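Local coordinates for protein putative phosphosugar isomerase (Clostridium difficile, PDB 3G68) that is a putative double-SIS-domain phosphosugar isomerase that probably binds sugar phosphates or related carbohydrate derivatives and may isomerise them, at residues Ile260-Thr265 against Pro269-Met274; Glu210-Gly215 against Glu244-Gly249; Phe286-Asp291 against Ile315-Leu320. All blocks are in the same frame, centred on the assembly; numbering follows the deposited sequence.

Contact 1 of 3, residues Ile260-Thr265 against Pro269-Met274; sequences IFILDT and PRVTKM
The contact between I262 and the two helix residues V271 and M274 is purely apolar, and the two branches of I262 are divided between them. Its methyl branch CG2 lies 4.1 Å from CG1 of V271, the two side chains passing one another while pointing in opposite directions. The longer branch carries CD1 to within 4.0 Å of CG of M274, which is deposited as selenomethionine. M274 meets I262 through CG, the methylene that carries the selenium, because CG stands anti to the backbone N (chi1 177°) and the chain then bends at both following torsions, so that the selenium takes no part in the touch.

The second kind of interaction sets a carboxylate against a branched aliphatic group. D264 also has its CG anti to the backbone N (chi1 177°), and this swings the carboxylate across the two methyls of V271. OD1 approaches CG2 of V271 at 3.7 Å, while OD2 lies 4.0 Å from CG1 of the same residue. These are van der Waals contacts; OD1 accepts a hydrogen bond from the backbone N of G266, two residues on. No hydrogen bond links the strand to the helix across the contact.

The strand 258-264 and helix 271-279 are consecutive elements of a beta-alpha-beta unit completed by strand 284-289. M274 additionally reaches F243, F246 and I247 of helix 243-250. L263 and F261 are directed to the other face of the sheet, where F261 packs on I318 and I321 of helix 316-324, while L263 touches I213 of the neighbouring strand 210-215.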
loop_
_atom_site.group_PDB
_atom_site.type_symbol
_atom_site.label_atom_id
_atom_site.label_comp_id
_atom_site.label_asym_id
_atom_site.label_seq_id
_atom_site.Cartn_x
_atom_site.Cartn_y
_atom_site.Cartn_z
ATOM N N ILE B 260 54.647 -9.483 -19.781
ATOM C CA ILE B 260 54.359 -8.034 -19.729
ATOM C C ILE B 260 52.925 -7.785 -19.307
ATOM O O ILE B 260 51.984 -8.394 -19.830
ATOM C CB ILE B 260 54.583 -7.243 -21.063
ATOM C CG1 ILE B 260 55.935 -7.552 -21.691
ATOM C CG2 ILE B 260 54.497 -5.730 -20.807
ATOM C CD1 ILE B 260 55.948 -8.819 -22.435
ATOM N N PHE B 261 52.779 -6.896 -18.312
ATOM C CA PHE B 261 51.485 -6.441 -17.809
ATOM C C PHE B 261 51.361 -4.996 -18.269
ATOM O O PHE B 261 52.278 -4.191 -18.008
ATOM C CB PHE B 261 51.389 -6.497 -16.297
ATOM C CG PHE B 261 51.349 -7.869 -15.776
ATOM C CD1 PHE B 261 50.157 -8.588 -15.809
ATOM C CD2 PHE B 261 52.489 -8.481 -15.297
ATOM C CE1 PHE B 261 50.091 -9.882 -15.358
ATOM C CE2 PHE B 261 52.435 -9.800 -14.810
ATOM C CZ PHE B 261 51.233 -10.498 -14.840
ATOM N N ILE B 262 50.280 -4.695 -18.989
ATOM C CA ILE B 262 49.993 -3.329 -19.440
ATOM C C ILE B 262 48.801 -2.799 -18.630
ATOM O O ILE B 262 47.704 -3.356 -18.673
ATOM C CB ILE B 262 49.742 -3.244 -20.963
ATOM C CG1 ILE B 262 51.017 -3.736 -21.707
ATOM C CG2 ILE B 262 49.427 -1.791 -21.369
ATOM C CD1 ILE B 262 51.025 -3.569 -23.238
ATOM N N LEU B 263 49.056 -1.740 -17.868
ATOM C CA LEU B 263 48.043 -1.069 -17.049
ATOM C C LEU B 263 47.538 0.063 -17.942
ATOM O O LEU B 263 48.189 1.091 -18.078
ATOM C CB LEU B 263 48.690 -0.550 -15.766
ATOM C CG LEU B 263 49.388 -1.598 -14.885
ATOM C CD1 LEU B 263 49.921 -0.915 -13.586
ATOM C CD2 LEU B 263 48.426 -2.716 -14.558
ATOM N N ASP B 264 46.413 -0.182 -18.602
ATOM C CA ASP B 264 45.865 0.712 -19.617
ATOM C C ASP B 264 44.800 1.653 -19.033
ATOM O O ASP B 264 43.643 1.271 -18.824
ATOM C CB ASP B 264 45.322 -0.109 -20.793
ATOM C CG ASP B 264 44.664 0.759 -21.870
ATOM O OD1 ASP B 264 44.933 1.980 -21.926
ATOM O OD2 ASP B 264 43.867 0.207 -22.651
ATOM N N THR B 265 45.192 2.905 -18.821
ATOM C CA THR B 265 44.273 3.908 -18.235
ATOM C C THR B 265 43.349 4.594 -19.244
ATOM O O THR B 265 42.522 5.426 -18.850
ATOM C CB THR B 265 45.020 4.985 -17.445
ATOM O OG1 THR B 265 45.783 5.789 -18.343
ATOM C CG2 THR B 265 45.918 4.364 -16.369
ATOM N N PRO B 269 46.577 6.548 -26.796
ATOM C CA PRO B 269 46.051 5.922 -28.011
ATOM C C PRO B 269 46.952 4.867 -28.660
ATOM O O PRO B 269 46.443 4.030 -29.388
ATOM C CB PRO B 269 45.793 7.110 -28.941
ATOM C CG PRO B 269 46.686 8.161 -28.459
ATOM C CD PRO B 269 46.781 7.994 -26.980
ATOM N N ARG B 270 48.255 4.886 -28.370
ATOM C CA ARG B 270 49.183 3.891 -28.911
ATOM C C ARG B 270 49.173 2.510 -28.199
ATOM O O ARG B 270 49.878 1.613 -28.635
ATOM C CB ARG B 270 50.595 4.470 -28.941
ATOM C CG ARG B 270 50.757 5.666 -29.899
ATOM C CD ARG B 270 52.182 6.261 -29.787
ATOM N NE ARG B 270 52.357 6.874 -28.471
ATOM C CZ ARG B 270 53.511 7.290 -27.948
ATOM N NH1 ARG B 270 54.653 7.193 -28.611
ATOM N NH2 ARG B 270 53.496 7.814 -26.721
ATOM N N VAL B 271 48.358 2.319 -27.155
ATOM C CA VAL B 271 48.349 1.043 -26.417
ATOM C C VAL B 271 48.021 -0.158 -27.289
ATOM O O VAL B 271 48.650 -1.203 -27.147
ATOM C CB VAL B 271 47.413 1.051 -25.168
ATOM C CG1 VAL B 271 47.303 -0.329 -24.575
ATOM C CG2 VAL B 271 47.946 1.989 -24.122
ATOM N N THR B 272 47.058 -0.025 -28.195
ATOM C CA THR B 272 46.701 -1.142 -29.082
ATOM C C THR B 272 47.886 -1.558 -29.923
ATOM O O THR B 272 48.154 -2.757 -30.045
ATOM C CB THR B 272 45.538 -0.798 -30.017
ATOM O OG1 THR B 272 44.419 -0.427 -29.217
ATOM C CG2 THR B 272 45.169 -2.002 -30.895
ATOM N N LYS B 273 48.578 -0.579 -30.521
ATOM C CA LYS B 273 49.784 -0.863 -31.314
ATOM C C LYS B 273 50.905 -1.473 -30.456
ATOM O O LYS B 273 51.608 -2.365 -30.916
ATOM C CB LYS B 273 50.298 0.397 -32.057
ATOM C CG LYS B 273 49.337 0.920 -33.140
ATOM C CD LYS B 273 49.819 2.209 -33.814
HETATM N N MSE B 274 51.074 -0.985 -29.227
HETATM C CA MSE B 274 52.079 -1.534 -28.310
HETATM C C MSE B 274 51.783 -3.034 -28.095
HETATM O O MSE B 274 52.676 -3.874 -28.250
HETATM C CB MSE B 274 52.071 -0.790 -26.963
HETATM C CG MSE B 274 53.042 -1.340 -25.906
HETATM SE SE MSE B 274 54.886 -1.088 -26.418
HETATM C CE MSE B 274 55.226 0.775 -25.675
#

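Contact 2 of 3, residues Glu210-Gly215 against Glu244-Gly249; sequences EIRIIG and EEFIHG
F246 has its CG anti to the backbone N (chi1 -179°), which extends the ring from the helix toward the strand, and I214 answers with CG1 beside its own backbone N and a straight outer chain (chi2 178°) that drives CD1 toward the ring. The two side chains meet at about a right angle. The result is a well-centred CH-pi contact: CD1 of I214 sits 3.5 Å from the centroid of the F246 ring, only 5° off the ring normal. Being nearly over the centre, the methyl is almost equally distant from all six ring carbons, with CD2 of F246 at 3.7 Å. CG1 of I214 follows behind, 3.9 Å from the same CD2, so the approach uses the whole ethyl branch.

R212, two residues earlier on the same side of the strand, comes to the rim of the ring instead. Its CD lies 4.2 Å from CE2 of F246, near the ring plane; beyond CD the chain turns away from the ring and takes the guanidinium to E210. There NH1 of R212 forms a salt bridge with OE1 of E210 at 3.3 Å, accompanied by a weak hydrogen bond to OE2 of E210, an atom that also bonds to OG of S258. R212 further touches A253 and I254, and F246 touches M274 of helix 271-279.

No hydrogen bond or ion pair crosses from strand to helix. Cohesion probably comes from burial of apolar surface and from dispersion between the methyl and the ring, while the arginine offers the ring edge only CD and keeps its charge engaged along its own strand.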
loop_
_atom_site.group_PDB
_atom_site.type_symbol
_atom_site.label_atom_id
_atom_site.label_comp_id
_atom_site.label_asym_id
_atom_site.label_seq_id
_atom_site.Cartn_x
_atom_site.Cartn_y
_atom_site.Cartn_z
ATOM N N GLU B 210 60.363 -13.704 -16.163
ATOM C CA GLU B 210 60.741 -12.295 -15.934
ATOM C C GLU B 210 59.608 -11.433 -16.400
ATOM O O GLU B 210 58.979 -11.714 -17.457
ATOM C CB GLU B 210 62.087 -11.948 -16.585
ATOM C CG GLU B 210 62.203 -12.141 -18.072
ATOM C CD GLU B 210 61.853 -10.913 -18.877
ATOM O OE1 GLU B 210 61.372 -9.939 -18.275
ATOM O OE2 GLU B 210 62.072 -10.930 -20.143
ATOM N N ILE B 211 59.334 -10.398 -15.629
ATOM C CA ILE B 211 58.176 -9.554 -15.876
ATOM C C ILE B 211 58.529 -8.081 -16.019
ATOM O O ILE B 211 59.428 -7.575 -15.359
ATOM C CB ILE B 211 57.178 -9.670 -14.680
ATOM C CG1 ILE B 211 56.725 -11.119 -14.449
ATOM C CG2 ILE B 211 55.936 -8.771 -14.910
ATOM C CD1 ILE B 211 56.003 -11.364 -13.119
ATOM N N ARG B 212 57.789 -7.387 -16.871
ATOM C CA ARG B 212 57.867 -5.948 -16.987
ATOM C C ARG B 212 56.426 -5.418 -16.937
ATOM O O ARG B 212 55.524 -6.066 -17.432
ATOM C CB ARG B 212 58.588 -5.515 -18.274
ATOM C CG ARG B 212 60.055 -5.833 -18.212
ATOM C CD ARG B 212 60.771 -5.227 -19.400
ATOM N NE ARG B 212 62.185 -5.554 -19.364
ATOM C CZ ARG B 212 62.707 -6.666 -19.840
ATOM N NH1 ARG B 212 61.956 -7.586 -20.456
ATOM N NH2 ARG B 212 64.017 -6.864 -19.727
ATOM N N ILE B 213 56.204 -4.313 -16.248
ATOM C CA ILE B 213 54.875 -3.683 -16.167
ATOM C C ILE B 213 55.021 -2.347 -16.895
ATOM O O ILE B 213 56.005 -1.630 -16.676
ATOM C CB ILE B 213 54.408 -3.433 -14.717
ATOM C CG1 ILE B 213 54.442 -4.728 -13.918
ATOM C CG2 ILE B 213 52.981 -2.829 -14.703
ATOM C CD1 ILE B 213 54.130 -4.516 -12.416
ATOM N N ILE B 214 54.072 -2.037 -17.783
ATOM C CA ILE B 214 54.066 -0.765 -18.507
ATOM C C ILE B 214 52.802 -0.022 -18.077
ATOM O O ILE B 214 51.686 -0.561 -18.228
ATOM C CB ILE B 214 54.058 -0.958 -20.032
ATOM C CG1 ILE B 214 55.188 -1.893 -20.469
ATOM C CG2 ILE B 214 54.120 0.396 -20.749
ATOM C CD1 ILE B 214 55.200 -2.167 -21.937
ATOM N N GLY B 215 52.979 1.171 -17.497
ATOM C CA GLY B 215 51.868 2.001 -17.007
ATOM C C GLY B 215 51.837 3.395 -17.622
ATOM O O GLY B 215 52.781 3.820 -18.283
ATOM N N GLU B 244 56.033 5.897 -22.313
ATOM C CA GLU B 244 57.055 6.563 -23.126
ATOM C C GLU B 244 58.471 6.072 -22.865
ATOM O O GLU B 244 59.207 5.849 -23.829
ATOM C CB GLU B 244 57.003 8.080 -23.001
ATOM C CG GLU B 244 56.272 8.758 -24.132
ATOM C CD GLU B 244 56.998 8.660 -25.438
ATOM O OE1 GLU B 244 56.303 8.581 -26.457
ATOM O OE2 GLU B 244 58.247 8.629 -25.467
ATOM N N GLU B 245 58.847 5.918 -21.595
ATOM C CA GLU B 245 60.199 5.465 -21.269
ATOM C C GLU B 245 60.459 4.046 -21.767
ATOM O O GLU B 245 61.577 3.737 -22.191
ATOM C CB GLU B 245 60.556 5.598 -19.783
ATOM C CG GLU B 245 59.784 4.720 -18.829
ATOM C CD GLU B 245 60.493 4.431 -17.513
ATOM O OE1 GLU B 245 61.686 4.031 -17.537
ATOM O OE2 GLU B 245 59.817 4.535 -16.464
ATOM N N PHE B 246 59.430 3.198 -21.771
ATOM C CA PHE B 246 59.590 1.847 -22.305
ATOM C C PHE B 246 59.990 1.916 -23.788
ATOM O O PHE B 246 60.800 1.141 -24.265
ATOM C CB PHE B 246 58.306 1.043 -22.139
ATOM C CG PHE B 246 58.409 -0.356 -22.638
ATOM C CD1 PHE B 246 58.125 -0.659 -23.966
ATOM C CD2 PHE B 246 58.777 -1.390 -21.770
ATOM C CE1 PHE B 246 58.199 -1.954 -24.413
ATOM C CE2 PHE B 246 58.871 -2.702 -22.203
ATOM C CZ PHE B 246 58.568 -2.999 -23.527
ATOM N N ILE B 247 59.424 2.865 -24.506
ATOM C CA ILE B 247 59.745 3.049 -25.929
ATOM C C ILE B 247 61.217 3.419 -26.109
ATOM O O ILE B 247 61.829 3.040 -27.094
ATOM C CB ILE B 247 58.819 4.126 -26.596
ATOM C CG1 ILE B 247 57.357 3.689 -26.501
ATOM C CG2 ILE B 247 59.176 4.343 -28.067
ATOM C CD1 ILE B 247 56.366 4.764 -26.935
ATOM N N HIS B 248 61.790 4.136 -25.148
ATOM C CA HIS B 248 63.194 4.526 -25.219
ATOM C C HIS B 248 64.162 3.390 -24.823
ATOM O O HIS B 248 64.881 3.492 -23.827
ATOM C CB HIS B 248 63.426 5.797 -24.406
ATOM C CG HIS B 248 62.926 7.032 -25.088
ATOM N ND1 HIS B 248 63.758 7.869 -25.800
ATOM C CD2 HIS B 248 61.683 7.556 -25.192
ATOM C CE1 HIS B 248 63.047 8.863 -26.301
ATOM N NE2 HIS B 248 61.788 8.700 -25.945
ATOM N N GLY B 249 64.107 2.302 -25.599
ATOM C CA GLY B 249 65.076 1.219 -25.553
ATOM C C GLY B 249 64.729 -0.078 -24.869
ATOM O O GLY B 249 65.429 -1.072 -25.096
#

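Contact 3 of 3, residues Phe286-Asp291 against Ile315-Leu320; sequences FAIGRD and IVPIQL
I288 points from its strand at the start of a helix, and its terminal methyl CD1 does all the touching, reaching both P317 and I318. CG1 of I288 lies beside the backbone N (chi1 -60°), and an extended second torsion (172°) carries CD1 outward from the strand. On one flank CD1 of I288 meets the proline ring at CG of P317, 4.2 Å away. On another it meets CD1 of I318 at 4.0 Å, methyl to methyl. The two helix atoms, CG of P317 and CD1 of I318, are 5.4 Å apart, and the methyl of I288 rests in the shallow notch that they form.

Both pairs of side chains cross obliquely, but the helix residues approach differently. The CA-CB bond of P317 points at the strand and the ring presents CG to I288. I318 leaves the helix at a slant, and its bent second torsion (-60°) brings CD1 round toward I288. P317 lies in the first turn, where its missing N-H costs the helix no hydrogen bond; the regular pattern begins with N of Q319 bonding to O of I315 at 3.0 Å.

All three touching residues are buried. I288 also packs on L263 of the adjacent strand, I318 on A226 and L230 of helix 220-234, and P317 on S194 of helix 187-200. This is layer packing of an alpha/beta sandwich: a helix lies over one face of a parallel sheet with strand order 2-1-3-4-5, the Rossmann-like arrangement seen in SIS domains, here in the later of the chain's two such sheets.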
loop_
_atom_site.group_PDB
_atom_site.type_symbol
_atom_site.label_atom_id
_atom_site.label_comp_id
_atom_site.label_asym_id
_atom_site.label_seq_id
_atom_site.Cartn_x
_atom_site.Cartn_y
_atom_site.Cartn_z
ATOM N N PHE B 286 49.538 -9.292 -20.982
ATOM C CA PHE B 286 48.258 -9.217 -20.232
ATOM C C PHE B 286 47.903 -7.747 -20.076
ATOM O O PHE B 286 48.657 -7.009 -19.468
ATOM C CB PHE B 286 48.397 -9.849 -18.830
ATOM C CG PHE B 286 48.899 -11.267 -18.844
ATOM C CD1 PHE B 286 48.007 -12.343 -18.890
ATOM C CD2 PHE B 286 50.251 -11.537 -18.789
ATOM C CE1 PHE B 286 48.464 -13.630 -18.920
ATOM C CE2 PHE B 286 50.712 -12.857 -18.816
ATOM C CZ PHE B 286 49.823 -13.887 -18.882
ATOM N N ALA B 287 46.767 -7.321 -20.644
ATOM C CA ALA B 287 46.323 -5.925 -20.527
ATOM C C ALA B 287 45.215 -5.805 -19.500
ATOM O O ALA B 287 44.323 -6.616 -19.459
ATOM C CB ALA B 287 45.870 -5.388 -21.874
ATOM N N ILE B 288 45.311 -4.784 -18.663
ATOM C CA ILE B 288 44.365 -4.541 -17.584
ATOM C C ILE B 288 43.783 -3.125 -17.752
ATOM O O ILE B 288 44.531 -2.143 -17.822
ATOM C CB ILE B 288 45.076 -4.633 -16.199
ATOM C CG1 ILE B 288 45.687 -6.034 -15.989
ATOM C CG2 ILE B 288 44.115 -4.226 -15.118
ATOM C CD1 ILE B 288 46.576 -6.202 -14.748
ATOM N N GLY B 289 42.450 -3.036 -17.801
ATOM C CA GLY B 289 41.789 -1.755 -17.902
ATOM C C GLY B 289 40.308 -1.764 -18.183
ATOM O O GLY B 289 39.678 -2.826 -18.297
ATOM N N ARG B 290 39.763 -0.549 -18.322
ATOM C CA ARG B 290 38.316 -0.361 -18.522
ATOM C C ARG B 290 37.806 -0.816 -19.882
ATOM O O ARG B 290 36.692 -1.295 -19.984
ATOM C CB ARG B 290 37.930 1.110 -18.299
ATOM N N ASP B 291 38.630 -0.691 -20.914
ATOM C CA ASP B 291 38.212 -0.998 -22.280
ATOM C C ASP B 291 39.134 -1.937 -23.045
ATOM O O ASP B 291 39.325 -1.786 -24.248
ATOM C CB ASP B 291 38.056 0.334 -23.016
ATOM C CG ASP B 291 36.993 1.227 -22.381
ATOM O OD1 ASP B 291 35.840 0.748 -22.201
ATOM O OD2 ASP B 291 37.302 2.405 -22.078
ATOM N N ILE B 315 46.150 -1.494 -9.230
ATOM C CA ILE B 315 47.105 -2.569 -9.014
ATOM C C ILE B 315 46.603 -3.713 -8.127
ATOM O O ILE B 315 47.352 -4.653 -7.858
ATOM C CB ILE B 315 48.507 -2.069 -8.574
ATOM C CG1 ILE B 315 48.513 -1.425 -7.203
ATOM C CG2 ILE B 315 49.086 -1.095 -9.592
ATOM C CD1 ILE B 315 49.958 -1.218 -6.697
ATOM N N VAL B 316 45.338 -3.655 -7.703
ATOM C CA VAL B 316 44.721 -4.778 -6.944
ATOM C C VAL B 316 45.032 -6.142 -7.593
ATOM O O VAL B 316 45.466 -7.058 -6.889
ATOM C CB VAL B 316 43.192 -4.563 -6.728
ATOM C CG1 VAL B 316 42.490 -5.816 -6.195
ATOM C CG2 VAL B 316 42.986 -3.447 -5.766
ATOM N N PRO B 317 44.797 -6.294 -8.917
ATOM C CA PRO B 317 45.123 -7.573 -9.579
ATOM C C PRO B 317 46.552 -8.046 -9.438
ATOM O O PRO B 317 46.791 -9.239 -9.281
ATOM C CB PRO B 317 44.773 -7.318 -11.050
ATOM C CG PRO B 317 44.468 -5.883 -11.140
ATOM C CD PRO B 317 44.066 -5.404 -9.840
ATOM N N ILE B 318 47.498 -7.108 -9.477
ATOM C CA ILE B 318 48.901 -7.444 -9.406
ATOM C C ILE B 318 49.232 -7.852 -7.968
ATOM O O ILE B 318 49.919 -8.843 -7.768
ATOM C CB ILE B 318 49.844 -6.284 -9.865
ATOM C CG1 ILE B 318 49.526 -5.856 -11.298
ATOM C CG2 ILE B 318 51.287 -6.761 -9.798
ATOM C CD1 ILE B 318 49.685 -6.954 -12.273
ATOM N N GLN B 319 48.750 -7.104 -6.978
ATOM C CA GLN B 319 48.928 -7.519 -5.580
ATOM C C GLN B 319 48.299 -8.851 -5.312
ATOM O O GLN B 319 48.836 -9.629 -4.517
ATOM C CB GLN B 319 48.338 -6.480 -4.627
ATOM C CG GLN B 319 49.093 -5.175 -4.618
ATOM C CD GLN B 319 48.253 -4.046 -4.099
ATOM O OE1 GLN B 319 47.025 -4.022 -4.294
ATOM N NE2 GLN B 319 48.897 -3.088 -3.423
ATOM N N LEU B 320 47.159 -9.159 -5.941
ATOM C CA LEU B 320 46.539 -10.466 -5.739
ATOM C C LEU B 320 47.399 -11.575 -6.310
ATOM O O LEU B 320 47.467 -12.681 -5.729
ATOM C CB LEU B 320 45.079 -10.539 -6.209
ATOM C CG LEU B 320 44.336 -11.813 -5.851
ATOM C CD1 LEU B 320 44.373 -12.107 -4.317
ATOM C CD2 LEU B 320 42.898 -11.693 -6.319
#

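How the contacts relate
All three contacts set a helix against one parallel sheet. The strand of contact 1 lies between those of contacts 2 and 3: strand 258-264 is the neighbour of both 210-215 and 284-289, with backbone hydrogen bonds on each side. Contacts 1 and 2 share a sheet face, where helices 271-279 and 243-250 pack together; contact 3 belongs to the opposite face. Contact 3 is wholly buried and purely aliphatic. Contact 2 is buried at its aromatic centre but borders a charged arginine, whereas contact 1 is partly buried and ends on a carboxylate. Contact 1 joins elements consecutive in the chain, while contacts 2 and 3 bridge longer intervals.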